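PDB 2PLJ: lysine/ornithine decarboxylase from Vibrio vulnificus, which catalyses the decarboxylation of lysine and of ornithine, to cadaverine and putrescine respectively, with pyridoxal phosphate as its cofactor. Local coordinates for residues D151-L156 and A194-E199; V147-N152 and L169-F174; V303-G308 and Y319-I324; S352-P357 and V364-I369. All coordinates share one frame; numbering follows the deposited sequence.

Contact 1. Residues D151-L156 and A194-E199; sequences DNLNEL and ALVIIE
On the helical outer layer of the beta/alpha barrel, Ile197 of helix 191-203 packs against the start of helix 153-157, meeting Leu153, Leu156 and the turn that leads into them. Its longer branch lies beside the backbone N (chi1 -70°) and runs on extended, which carries CD1 to the peptide link between Asp151 and Asn152, 3.6 Å from Asp151 C. The amide Asn152 N is buried under this methyl and has no partner in the model. Leu153 and Ile197 slide past each other in opposite directions, with Leu153 CD2 4.0 Å from Ile197 CG1. The other Leu153 methyl, CD1, reaches outward to Val196 CG1 at 4.1 Å, where the two side chains cross at about a right angle. On the inner flank, Leu156 CD2 rests on the backbone of helix 191-203, 3.7 Å from Ile197 O.

The shorter helix is capped at its N-terminus by Asn152. Asn152 OD1 accepts from Glu155 N at 2.9 Å, with the donor above the carbonyl plane, while Asn152 ND2 gives a bent bond to Asp151 OD1 at 3.0 Å. The other carboxylate oxygen of Asp151 is held by the backbone N of Gly188, which probably helps this acid to orient the capping amide. Within the first turn of the helix, Asn154 OD1 bonds to Asn376 ND2 of the second subunit. Beneath the helices lie Val150 and Val170, both touched by Ile197: apolar helix-helix packing over neighbouring parallel strands, as in the outer layer of a TIM-type barrel.

Contact 2. Residues V147-N152 and L169-F174; sequences VFVVDN and LVRLSF
Val149 in strand 147-150 lies between Leu169 and Arg171 of the parallel strand 167-171. Its CB sits 3.9 Å from Leu169 O. From there CG1, roughly opposite its own backbone N (chi1 162°), reaches Arg171 CB at 3.6 Å, while CG2 leans back to Leu169 CB at 4.1 Å. The backbones are joined by three nearly straight bonds: Leu169 N to Phe148 O (2.8 Å), Val150 N to Leu169 O (2.9 Å) and Arg171 N to Val150 O (2.9 Å). The alternation is that of parallel strands, whose directions here differ by 28°.

Val147 CG1 extends the face of Val149 by meeting Leu169 CD1 at 4.0 Å. On the reverse face, Val150 CG2 and Val170 CG2 approach to 4.3 Å. Beyond the CB that touches Val149, the Arg171 chain is fully extended, and its side chain makes contact with the adduct of pyridoxal phosphate and putrescine. Val170 bonds onward to strand 207-212, and the backbone of Val147 bonds to His127 on the other flank. The two strands bracket helix 153-157 in a beta-alpha-beta crossover of the cofactor-binding beta/alpha barrel.

Contact 3. Residues V303-G308 and Y319-I324; sequences VASVMG and YLDDGI
Asp321 grips Ser305 with both carboxylate oxygens: OD1 accepts from Ser305 N at 2.8 Å, and OD2 accepts from Ser305 OG at 2.7 Å. Each donor lies well out of the carboxylate plane, the hydroxyl more steeply (54°). With chi1 at 53°, CG of Asp321 lies between its own N and C, folding the acid back over the neighbouring strand. The backbone adds Asp321 N to Ser305 O, a bent bond of 3.1 Å. This side-chain clasp continues the pairing just past the end of strand 315-320.

Farther along, Met307 N donates to Tyr319 O at 2.8 Å and Tyr319 N to Gly308 O at 3.0 Å. Met307 and Gly308 thus both face Tyr319, a classic beta bulge. Met307 bends at its thioether, bringing SD to 4.0 Å from Asp321 CB and CE to 3.7 Å from Leu320 O. On the face that Val306 and Leu320 share, Val306 CG2 meets Leu320 CD2 at 3.8 Å.

The Tyr319 ring lies nearly parallel to that of Phe187 of the second subunit, and its hydroxyl bonds to Lys186 O of that subunit. The arrangement is a bulged antiparallel beta hairpin of the beta-barrel domain, forming part of the dimer interface.

Contact 4. Residues S352-P357 and V364-I369; sequences SVLSGP and VIAENI
Leu354 forms the apolar centre, with Ala366 beside its CB and Ile369 beside its branched end. Its CB lies 4.1 Å from Ala366 CB. Because its CG stands beside the backbone N (chi1 -66°), the side chain continues to Ile369, with CG 4.0 Å from Ile369 CG2 and Leu354 CD1 4.1 Å from Ile369 CD1. Leu340 of strand 340-342 and Leu371 of strand 369-372 add to the packing around Leu354. Away from this cluster, the CG1 methyls of Val353 and Val364 meet at 4.1 Å, the side chains at an angle to each other.

Around this centre the backbones are antiparallel but irregular. Leu354 O takes two donors: Ala366 N, in the carbonyl plane and on a lone pair at 3.1 Å, and Ile365 N, tilted slightly from that plane at 2.7 Å. Leu354 N returns a bond to Ala366 O at 3.0 Å. One carbonyl thereby holds two successive amides, and Ile365 and Ala366 both face Leu354. The register also slips toward the start of segment 352-357, where Ser352 pairs with Ile369. There Ile369 N donates to Ser352 O at 3.0 Å, whereas the return bond from Ser352 N is weak. The Ser352 hydroxyl turns to Ile350 O within its own strand.

At the other end, Ser355 packs on Lys186 of the second subunit, while its backbone bonds to strand 315-320. Two shifts of register in so short a span, the one at Leu354 a classic beta bulge, mark a bulged antiparallel pairing in the curled mixed sheet of the beta-barrel domain.

Overall arrangement
The contacts form two pairs on opposite sides of the chain's centre. Contacts 1 and 2, with centres 8 Å apart, share Asp151 and Asn152 and belong to the beta/alpha barrel: contact 2 joins parallel strands, and contact 1 joins the helices over them, with Ala194 packing on Leu172. Contacts 3 and 4, later in the chain and 9 Å apart, lie in the mixed sheet of the beta-barrel domain, where Leu320 N probably bonds to Ser355 O across neighbouring strands 315-320 and 349-355. The centre of either contact in one pair lies 41 to 49 Å from those in the other, yet all four contacts touch the second subunit, so both domains contribute to the dimer.

Contact 1. Residues D151-L156 and A194-E199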
loop_
_atom_site.group_PDB
_atom_site.type_symbol
_atom_site.label_atom_id
_atom_site.label_comp_id
_atom_site.label_asym_id
_atom_site.label_seq_id
_atom_site.Cartn_x
_atom_site.Cartn_y
_atom_site.Cartn_z
ATOM N N ASP A 151 11.714 13.235 21.167
ATOM C CA ASP A 151 12.396 14.320 20.449
ATOM C C ASP A 151 11.768 15.694 20.699
ATOM O O ASP A 151 12.079 16.682 20.002
ATOM C CB ASP A 151 12.493 13.980 18.955
ATOM C CG ASP A 151 11.160 14.150 18.199
ATOM O OD1 ASP A 151 10.136 14.584 18.797
ATOM O OD2 ASP A 151 11.170 13.846 16.983
ATOM N N ASN A 152 10.895 15.771 21.699
ATOM C CA ASN A 152 10.275 17.033 22.035
ATOM C C ASN A 152 9.687 17.024 23.454
ATOM O O ASN A 152 9.507 15.954 24.062
ATOM C CB ASN A 152 9.259 17.446 20.944
ATOM C CG ASN A 152 7.967 16.651 21.015
ATOM O OD1 ASN A 152 7.176 16.848 21.937
ATOM N ND2 ASN A 152 7.731 15.778 20.028
ATOM N N LEU A 153 9.409 18.219 23.970
ATOM C CA LEU A 153 8.955 18.374 25.342
ATOM C C LEU A 153 7.541 17.838 25.576
ATOM O O LEU A 153 7.230 17.373 26.686
ATOM C CB LEU A 153 9.083 19.837 25.787
ATOM C CG LEU A 153 10.535 20.297 26.033
ATOM C CD1 LEU A 153 10.624 21.830 26.276
ATOM C CD2 LEU A 153 11.194 19.545 27.207
ATOM N N ASN A 154 6.700 17.908 24.545
ATOM C CA ASN A 154 5.330 17.386 24.600
ATOM C C ASN A 154 5.387 15.871 24.843
ATOM O O ASN A 154 4.678 15.331 25.683
ATOM C CB ASN A 154 4.614 17.733 23.294
ATOM C CG ASN A 154 3.200 17.161 23.198
ATOM O OD1 ASN A 154 3.003 15.971 22.902
ATOM N ND2 ASN A 154 2.201 18.036 23.355
ATOM N N GLU A 155 6.257 15.199 24.105
ATOM C CA GLU A 155 6.484 13.771 24.299
ATOM C C GLU A 155 7.084 13.471 25.687
ATOM O O GLU A 155 6.648 12.540 26.377
ATOM C CB GLU A 155 7.376 13.216 23.197
ATOM C CG GLU A 155 7.308 11.688 23.082
ATOM C CD GLU A 155 5.987 11.209 22.433
ATOM O OE1 GLU A 155 5.205 12.070 21.919
ATOM O OE2 GLU A 155 5.749 9.978 22.452
ATOM N N LEU A 156 8.087 14.247 26.081
ATOM C CA LEU A 156 8.717 14.042 27.392
ATOM C C LEU A 156 7.663 14.041 28.514
ATOM O O LEU A 156 7.719 13.205 29.431
ATOM C CB LEU A 156 9.788 15.123 27.651
ATOM C CG LEU A 156 10.539 14.937 28.980
ATOM C CD1 LEU A 156 11.381 13.652 28.956
ATOM C CD2 LEU A 156 11.361 16.197 29.316
ATOM N N ALA A 194 17.909 19.378 22.376
ATOM C CA ALA A 194 18.258 18.151 23.094
ATOM C C ALA A 194 18.705 18.487 24.524
ATOM O O ALA A 194 18.278 17.827 25.476
ATOM C CB ALA A 194 19.324 17.388 22.363
ATOM N N LEU A 195 19.543 19.515 24.665
ATOM C CA LEU A 195 20.000 19.955 25.993
ATOM C C LEU A 195 18.822 20.415 26.860
ATOM O O LEU A 195 18.747 20.058 28.037
ATOM C CB LEU A 195 21.124 21.005 25.878
ATOM C CG LEU A 195 22.411 20.382 25.305
ATOM C CD1 LEU A 195 23.387 21.430 24.775
ATOM C CD2 LEU A 195 23.095 19.477 26.328
ATOM N N VAL A 196 17.873 21.137 26.256
ATOM C CA VAL A 196 16.661 21.587 26.966
ATOM C C VAL A 196 15.829 20.383 27.428
ATOM O O VAL A 196 15.374 20.325 28.569
ATOM C CB VAL A 196 15.800 22.563 26.112
ATOM C CG1 VAL A 196 14.530 22.945 26.844
ATOM C CG2 VAL A 196 16.589 23.851 25.769
ATOM N N ILE A 197 15.673 19.392 26.547
ATOM C CA ILE A 197 14.960 18.174 26.922
ATOM C C ILE A 197 15.663 17.449 28.084
ATOM O O ILE A 197 15.014 16.980 29.033
ATOM C CB ILE A 197 14.791 17.236 25.699
ATOM C CG1 ILE A 197 13.785 17.849 24.714
ATOM C CG2 ILE A 197 14.310 15.855 26.141
ATOM C CD1 ILE A 197 13.786 17.190 23.319
ATOM N N ILE A 198 16.987 17.390 28.029
ATOM C CA ILE A 198 17.764 16.638 29.020
ATOM C C ILE A 198 17.715 17.365 30.389
ATOM O O ILE A 198 17.500 16.738 31.441
ATOM C CB ILE A 198 19.198 16.355 28.526
ATOM C CG1 ILE A 198 19.162 15.357 27.343
ATOM C CG2 ILE A 198 20.084 15.792 29.657
ATOM C CD1 ILE A 198 20.443 15.265 26.567
ATOM N N GLU A 199 17.860 18.687 30.353
ATOM C CA GLU A 199 17.709 19.488 31.569
ATOM C C GLU A 199 16.296 19.372 32.181
ATOM O O GLU A 199 16.159 19.304 33.420
ATOM C CB GLU A 199 18.100 20.949 31.321
ATOM C CG GLU A 199 18.557 21.656 32.579
ATOM C CD GLU A 199 19.251 22.990 32.299
ATOM O OE1 GLU A 199 19.868 23.134 31.212
ATOM O OE2 GLU A 199 19.180 23.888 33.172
#

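Contact 2. Residues V147-N152 and L169-F174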
loop_
_atom_site.group_PDB
_atom_site.type_symbol
_atom_site.label_atom_id
_atom_site.label_comp_id
_atom_site.label_asym_id
_atom_site.label_seq_id
_atom_site.Cartn_x
_atom_site.Cartn_y
_atom_site.Cartn_z
ATOM N N VAL A 147 12.753 1.140 27.373
ATOM C CA VAL A 147 13.551 2.153 26.694
ATOM C C VAL A 147 12.665 2.754 25.589
ATOM O O VAL A 147 12.107 2.010 24.745
ATOM C CB VAL A 147 14.839 1.566 26.040
ATOM C CG1 VAL A 147 15.648 2.682 25.294
ATOM C CG2 VAL A 147 15.745 0.893 27.093
ATOM N N PHE A 148 12.543 4.085 25.594
ATOM C CA PHE A 148 11.682 4.796 24.632
ATOM C C PHE A 148 12.454 5.986 24.089
ATOM O O PHE A 148 13.475 6.380 24.669
ATOM C CB PHE A 148 10.398 5.299 25.286
ATOM C CG PHE A 148 9.507 4.190 25.776
ATOM C CD1 PHE A 148 8.564 3.607 24.906
ATOM C CD2 PHE A 148 9.633 3.706 27.084
ATOM C CE1 PHE A 148 7.757 2.552 25.320
ATOM C CE2 PHE A 148 8.823 2.666 27.528
ATOM C CZ PHE A 148 7.888 2.070 26.654
ATOM N N VAL A 149 11.938 6.563 23.004
ATOM C CA VAL A 149 12.581 7.714 22.375
ATOM C C VAL A 149 11.690 8.937 22.544
ATOM O O VAL A 149 10.445 8.832 22.426
ATOM C CB VAL A 149 12.792 7.446 20.841
ATOM C CG1 VAL A 149 13.050 8.777 20.059
ATOM C CG2 VAL A 149 13.891 6.388 20.592
ATOM N N VAL A 150 12.309 10.090 22.785
ATOM C CA VAL A 150 11.611 11.371 22.700
ATOM C C VAL A 150 12.409 12.328 21.842
ATOM O O VAL A 150 13.636 12.239 21.796
ATOM C CB VAL A 150 11.318 11.985 24.089
ATOM C CG1 VAL A 150 10.427 11.036 24.900
ATOM C CG2 VAL A 150 12.618 12.327 24.842
ATOM N N ASP A 151 11.714 13.235 21.167
ATOM C CA ASP A 151 12.396 14.320 20.449
ATOM C C ASP A 151 11.768 15.694 20.699
ATOM O O ASP A 151 12.079 16.682 20.002
ATOM C CB ASP A 151 12.493 13.980 18.955
ATOM C CG ASP A 151 11.160 14.150 18.199
ATOM O OD1 ASP A 151 10.136 14.584 18.797
ATOM O OD2 ASP A 151 11.170 13.846 16.983
ATOM N N ASN A 152 10.895 15.771 21.699
ATOM C CA ASN A 152 10.275 17.033 22.035
ATOM C C ASN A 152 9.687 17.024 23.454
ATOM O O ASN A 152 9.507 15.954 24.062
ATOM C CB ASN A 152 9.259 17.446 20.944
ATOM C CG ASN A 152 7.967 16.651 21.015
ATOM O OD1 ASN A 152 7.176 16.848 21.937
ATOM N ND2 ASN A 152 7.731 15.778 20.028
ATOM N N LEU A 169 15.888 7.631 25.217
ATOM C CA LEU A 169 16.860 8.103 24.232
ATOM C C LEU A 169 16.298 9.382 23.628
ATOM O O LEU A 169 15.116 9.416 23.227
ATOM C CB LEU A 169 17.079 7.060 23.122
ATOM C CG LEU A 169 17.766 5.759 23.559
ATOM C CD1 LEU A 169 17.598 4.659 22.472
ATOM C CD2 LEU A 169 19.235 6.000 23.894
ATOM N N VAL A 170 17.134 10.417 23.534
ATOM C CA VAL A 170 16.710 11.681 22.927
ATOM C C VAL A 170 17.191 11.679 21.487
ATOM O O VAL A 170 18.386 11.550 21.244
ATOM C CB VAL A 170 17.286 12.930 23.669
ATOM C CG1 VAL A 170 16.752 14.185 22.994
ATOM C CG2 VAL A 170 16.878 12.887 25.148
ATOM N N ARG A 171 16.251 11.770 20.542
ATOM C CA ARG A 171 16.580 11.619 19.140
ATOM C C ARG A 171 16.870 13.000 18.553
ATOM O O ARG A 171 16.038 13.913 18.677
ATOM C CB ARG A 171 15.429 10.965 18.364
ATOM C CG ARG A 171 15.745 10.894 16.857
ATOM C CD ARG A 171 14.780 9.957 16.165
ATOM N NE ARG A 171 14.904 10.053 14.716
ATOM C CZ ARG A 171 14.174 9.346 13.838
ATOM N NH1 ARG A 171 13.308 8.416 14.243
ATOM N NH2 ARG A 171 14.330 9.563 12.524
ATOM N N LEU A 172 18.038 13.121 17.939
ATOM C CA LEU A 172 18.465 14.366 17.266
ATOM C C LEU A 172 18.302 14.237 15.756
ATOM O O LEU A 172 18.384 13.134 15.205
ATOM C CB LEU A 172 19.930 14.691 17.589
ATOM C CG LEU A 172 20.239 15.309 18.956
ATOM C CD1 LEU A 172 19.991 14.308 20.065
ATOM C CD2 LEU A 172 21.658 15.864 19.054
ATOM N N SER A 173 18.084 15.373 15.100
ATOM C CA SER A 173 18.252 15.459 13.650
ATOM C C SER A 173 19.176 16.635 13.318
ATOM O O SER A 173 19.291 17.592 14.087
ATOM C CB SER A 173 16.899 15.568 12.935
ATOM O OG SER A 173 16.347 16.864 13.065
ATOM N N PHE A 174 19.830 16.571 12.166
ATOM C CA PHE A 174 20.865 17.534 11.829
ATOM C C PHE A 174 20.532 18.316 10.562
ATOM O O PHE A 174 20.991 19.433 10.427
ATOM C CB PHE A 174 22.216 16.827 11.700
ATOM C CG PHE A 174 22.438 15.807 12.769
ATOM C CD1 PHE A 174 21.959 14.511 12.602
ATOM C CD2 PHE A 174 23.047 16.164 13.979
ATOM C CE1 PHE A 174 22.108 13.572 13.619
ATOM C CE2 PHE A 174 23.213 15.222 14.988
ATOM C CZ PHE A 174 22.742 13.934 14.809
#

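Contact 3. Residues V303-G308 and Y319-I324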
loop_
_atom_site.group_PDB
_atom_site.type_symbol
_atom_site.label_atom_id
_atom_site.label_comp_id
_atom_site.label_asym_id
_atom_site.label_seq_id
_atom_site.Cartn_x
_atom_site.Cartn_y
_atom_site.Cartn_z
ATOM N N VAL A 303 8.611 -14.437 -6.534
ATOM C CA VAL A 303 8.274 -15.267 -7.679
ATOM C C VAL A 303 6.850 -14.906 -8.073
ATOM O O VAL A 303 5.909 -15.043 -7.266
ATOM C CB VAL A 303 8.373 -16.796 -7.349
ATOM C CG1 VAL A 303 8.064 -17.635 -8.602
ATOM C CG2 VAL A 303 9.743 -17.149 -6.773
ATOM N N ALA A 304 6.694 -14.408 -9.297
ATOM C CA ALA A 304 5.352 -14.153 -9.855
ATOM C C ALA A 304 5.192 -14.910 -11.149
ATOM O O ALA A 304 6.176 -15.318 -11.760
ATOM C CB ALA A 304 5.155 -12.651 -10.108
ATOM N N SER A 305 3.943 -15.122 -11.542
ATOM C CA SER A 305 3.653 -15.833 -12.778
ATOM C C SER A 305 2.815 -14.981 -13.714
ATOM O O SER A 305 2.088 -14.072 -13.281
ATOM C CB SER A 305 2.996 -17.186 -12.477
ATOM O OG SER A 305 1.604 -17.068 -12.238
ATOM N N VAL A 306 2.923 -15.284 -15.002
ATOM C CA VAL A 306 2.218 -14.523 -16.044
ATOM C C VAL A 306 0.769 -15.057 -16.149
ATOM O O VAL A 306 0.556 -16.229 -16.481
ATOM C CB VAL A 306 2.913 -14.688 -17.420
ATOM C CG1 VAL A 306 2.121 -13.991 -18.501
ATOM C CG2 VAL A 306 4.346 -14.153 -17.372
ATOM N N MET A 307 -0.200 -14.181 -15.889
ATOM C CA MET A 307 -1.638 -14.500 -16.006
ATOM C C MET A 307 -2.159 -14.408 -17.438
ATOM O O MET A 307 -3.033 -15.186 -17.844
ATOM C CB MET A 307 -2.463 -13.576 -15.101
ATOM C CG MET A 307 -2.114 -13.693 -13.614
ATOM S SD MET A 307 -3.379 -12.934 -12.561
ATOM C CE MET A 307 -3.570 -11.290 -13.283
ATOM N N GLY A 308 -1.619 -13.449 -18.186
ATOM C CA GLY A 308 -1.974 -13.245 -19.591
ATOM C C GLY A 308 -1.041 -12.212 -20.189
ATOM O O GLY A 308 -0.074 -11.752 -19.544
ATOM N N TYR A 319 0.936 -9.574 -17.768
ATOM C CA TYR A 319 0.140 -9.199 -16.612
ATOM C C TYR A 319 0.429 -10.266 -15.561
ATOM O O TYR A 319 0.039 -11.422 -15.729
ATOM C CB TYR A 319 -1.338 -9.154 -16.967
ATOM C CG TYR A 319 -1.637 -8.185 -18.085
ATOM C CD1 TYR A 319 -1.995 -6.861 -17.824
ATOM C CD2 TYR A 319 -1.544 -8.584 -19.437
ATOM C CE1 TYR A 319 -2.262 -5.958 -18.862
ATOM C CE2 TYR A 319 -1.790 -7.699 -20.467
ATOM C CZ TYR A 319 -2.145 -6.382 -20.199
ATOM O OH TYR A 319 -2.397 -5.546 -21.264
ATOM N N LEU A 320 1.136 -9.862 -14.505
ATOM C CA LEU A 320 1.577 -10.802 -13.468
ATOM C C LEU A 320 0.582 -10.926 -12.323
ATOM O O LEU A 320 -0.303 -10.071 -12.182
ATOM C CB LEU A 320 2.957 -10.373 -12.907
ATOM C CG LEU A 320 4.049 -10.084 -13.951
ATOM C CD1 LEU A 320 5.346 -9.687 -13.275
ATOM C CD2 LEU A 320 4.290 -11.272 -14.898
ATOM N N ASP A 321 0.763 -11.954 -11.488
ATOM C CA ASP A 321 -0.068 -12.149 -10.292
ATOM C C ASP A 321 0.459 -11.427 -9.029
ATOM O O ASP A 321 -0.028 -11.669 -7.917
ATOM C CB ASP A 321 -0.315 -13.654 -10.015
ATOM C CG ASP A 321 0.967 -14.467 -9.963
ATOM O OD1 ASP A 321 2.052 -13.869 -9.867
ATOM O OD2 ASP A 321 0.882 -15.733 -10.032
ATOM N N ASP A 322 1.449 -10.558 -9.211
ATOM C CA ASP A 322 1.954 -9.711 -8.105
ATOM C C ASP A 322 2.323 -8.357 -8.720
ATOM O O ASP A 322 2.632 -8.260 -9.920
ATOM C CB ASP A 322 3.180 -10.369 -7.459
ATOM C CG ASP A 322 3.376 -9.958 -5.968
ATOM O OD1 ASP A 322 2.636 -9.058 -5.449
ATOM O OD2 ASP A 322 4.223 -10.595 -5.318
ATOM N N GLY A 323 2.244 -7.293 -7.924
ATOM C CA GLY A 323 2.567 -5.972 -8.446
ATOM C C GLY A 323 2.613 -4.902 -7.365
ATOM O O GLY A 323 2.905 -5.212 -6.213
ATOM N N ILE A 324 2.347 -3.659 -7.765
ATOM C CA ILE A 324 2.594 -2.493 -6.890
ATOM C C ILE A 324 1.645 -2.401 -5.719
ATOM O O ILE A 324 1.922 -1.675 -4.755
ATOM C CB ILE A 324 2.588 -1.136 -7.656
ATOM C CG1 ILE A 324 1.136 -0.656 -7.855
ATOM C CG2 ILE A 324 3.485 -1.224 -8.920
ATOM C CD1 ILE A 324 1.009 0.782 -8.360
#

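Contact 4. Residues S352-P357 and V364-I369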
loop_
_atom_site.group_PDB
_atom_site.type_symbol
_atom_site.label_atom_id
_atom_site.label_comp_id
_atom_site.label_asym_id
_atom_site.label_seq_id
_atom_site.Cartn_x
_atom_site.Cartn_y
_atom_site.Cartn_z
ATOM N N SER A 352 9.290 -5.267 -23.661
ATOM C CA SER A 352 8.178 -5.775 -22.868
ATOM C C SER A 352 7.799 -4.817 -21.759
ATOM O O SER A 352 8.563 -3.908 -21.418
ATOM C CB SER A 352 8.536 -7.142 -22.273
ATOM O OG SER A 352 8.968 -8.037 -23.290
ATOM N N VAL A 353 6.614 -5.041 -21.209
ATOM C CA VAL A 353 6.119 -4.322 -20.038
ATOM C C VAL A 353 5.655 -5.379 -19.044
ATOM O O VAL A 353 4.950 -6.328 -19.409
ATOM C CB VAL A 353 4.924 -3.403 -20.396
ATOM C CG1 VAL A 353 4.372 -2.715 -19.162
ATOM C CG2 VAL A 353 5.302 -2.387 -21.475
ATOM N N LEU A 354 6.058 -5.202 -17.789
ATOM C CA LEU A 354 5.593 -6.063 -16.708
ATOM C C LEU A 354 4.581 -5.291 -15.889
ATOM O O LEU A 354 4.930 -4.298 -15.216
ATOM C CB LEU A 354 6.766 -6.538 -15.826
ATOM C CG LEU A 354 7.791 -7.472 -16.490
ATOM C CD1 LEU A 354 8.933 -7.743 -15.516
ATOM C CD2 LEU A 354 7.138 -8.813 -16.964
ATOM N N SER A 355 3.325 -5.766 -15.945
ATOM C CA SER A 355 2.190 -5.157 -15.265
ATOM C C SER A 355 1.802 -6.005 -14.052
ATOM O O SER A 355 1.962 -7.225 -14.077
ATOM C CB SER A 355 0.976 -5.137 -16.229
ATOM O OG SER A 355 -0.201 -4.836 -15.499
ATOM N N GLY A 356 1.248 -5.384 -13.010
ATOM C CA GLY A 356 0.704 -6.150 -11.893
ATOM C C GLY A 356 -0.708 -6.673 -12.199
ATOM O O GLY A 356 -1.260 -6.448 -13.327
ATOM N N PRO A 357 -1.308 -7.360 -11.226
ATOM C CA PRO A 357 -2.617 -8.005 -11.451
ATOM C C PRO A 357 -3.840 -7.092 -11.339
ATOM O O PRO A 357 -4.917 -7.448 -11.833
ATOM C CB PRO A 357 -2.671 -9.061 -10.345
ATOM C CG PRO A 357 -1.899 -8.433 -9.218
ATOM C CD PRO A 357 -0.767 -7.668 -9.880
ATOM N N VAL A 364 2.087 -1.048 -12.586
ATOM C CA VAL A 364 3.109 -1.475 -13.553
ATOM C C VAL A 364 4.432 -1.592 -12.806
ATOM O O VAL A 364 4.813 -0.655 -12.070
ATOM C CB VAL A 364 3.199 -0.474 -14.706
ATOM C CG1 VAL A 364 4.415 -0.758 -15.612
ATOM C CG2 VAL A 364 1.879 -0.507 -15.480
ATOM N N ILE A 365 5.111 -2.732 -12.975
ATOM C CA ILE A 365 6.370 -3.006 -12.263
ATOM C C ILE A 365 7.599 -2.585 -13.067
ATOM O O ILE A 365 8.599 -2.128 -12.497
ATOM C CB ILE A 365 6.494 -4.534 -11.973
ATOM C CG1 ILE A 365 5.336 -5.020 -11.085
ATOM C CG2 ILE A 365 7.904 -4.871 -11.474
ATOM C CD1 ILE A 365 5.073 -6.545 -11.302
ATOM N N ALA A 366 7.532 -2.737 -14.396
ATOM C CA ALA A 366 8.637 -2.355 -15.275
ATOM C C ALA A 366 8.019 -1.825 -16.553
ATOM O O ALA A 366 7.379 -2.582 -17.284
ATOM C CB ALA A 366 9.522 -3.526 -15.577
ATOM N N GLU A 367 8.198 -0.527 -16.801
ATOM C CA GLU A 367 7.606 0.138 -17.987
ATOM C C GLU A 367 8.281 -0.278 -19.289
ATOM O O GLU A 367 7.658 -0.275 -20.351
ATOM C CB GLU A 367 7.669 1.672 -17.854
ATOM C CG GLU A 367 6.687 2.249 -16.818
ATOM C CD GLU A 367 6.805 3.765 -16.695
ATOM O OE1 GLU A 367 7.115 4.417 -17.719
ATOM O OE2 GLU A 367 6.600 4.303 -15.571
ATOM N N ASN A 368 9.561 -0.623 -19.216
ATOM C CA ASN A 368 10.317 -1.008 -20.399
ATOM C C ASN A 368 11.358 -1.996 -19.907
ATOM O O ASN A 368 12.195 -1.656 -19.060
ATOM C CB ASN A 368 10.979 0.225 -21.056
ATOM C CG ASN A 368 11.556 -0.076 -22.436
ATOM O OD1 ASN A 368 11.068 -0.951 -23.155
ATOM N ND2 ASN A 368 12.596 0.680 -22.828
ATOM N N ILE A 369 11.276 -3.231 -20.379
ATOM C CA ILE A 369 12.235 -4.264 -20.000
ATOM C C ILE A 369 12.362 -5.274 -21.136
ATOM O O ILE A 369 11.349 -5.699 -21.715
ATOM C CB ILE A 369 11.805 -4.956 -18.675
ATOM C CG1 ILE A 369 12.826 -6.021 -18.239
ATOM C CG2 ILE A 369 10.382 -5.504 -18.799
ATOM C CD1 ILE A 369 12.676 -6.473 -16.730
#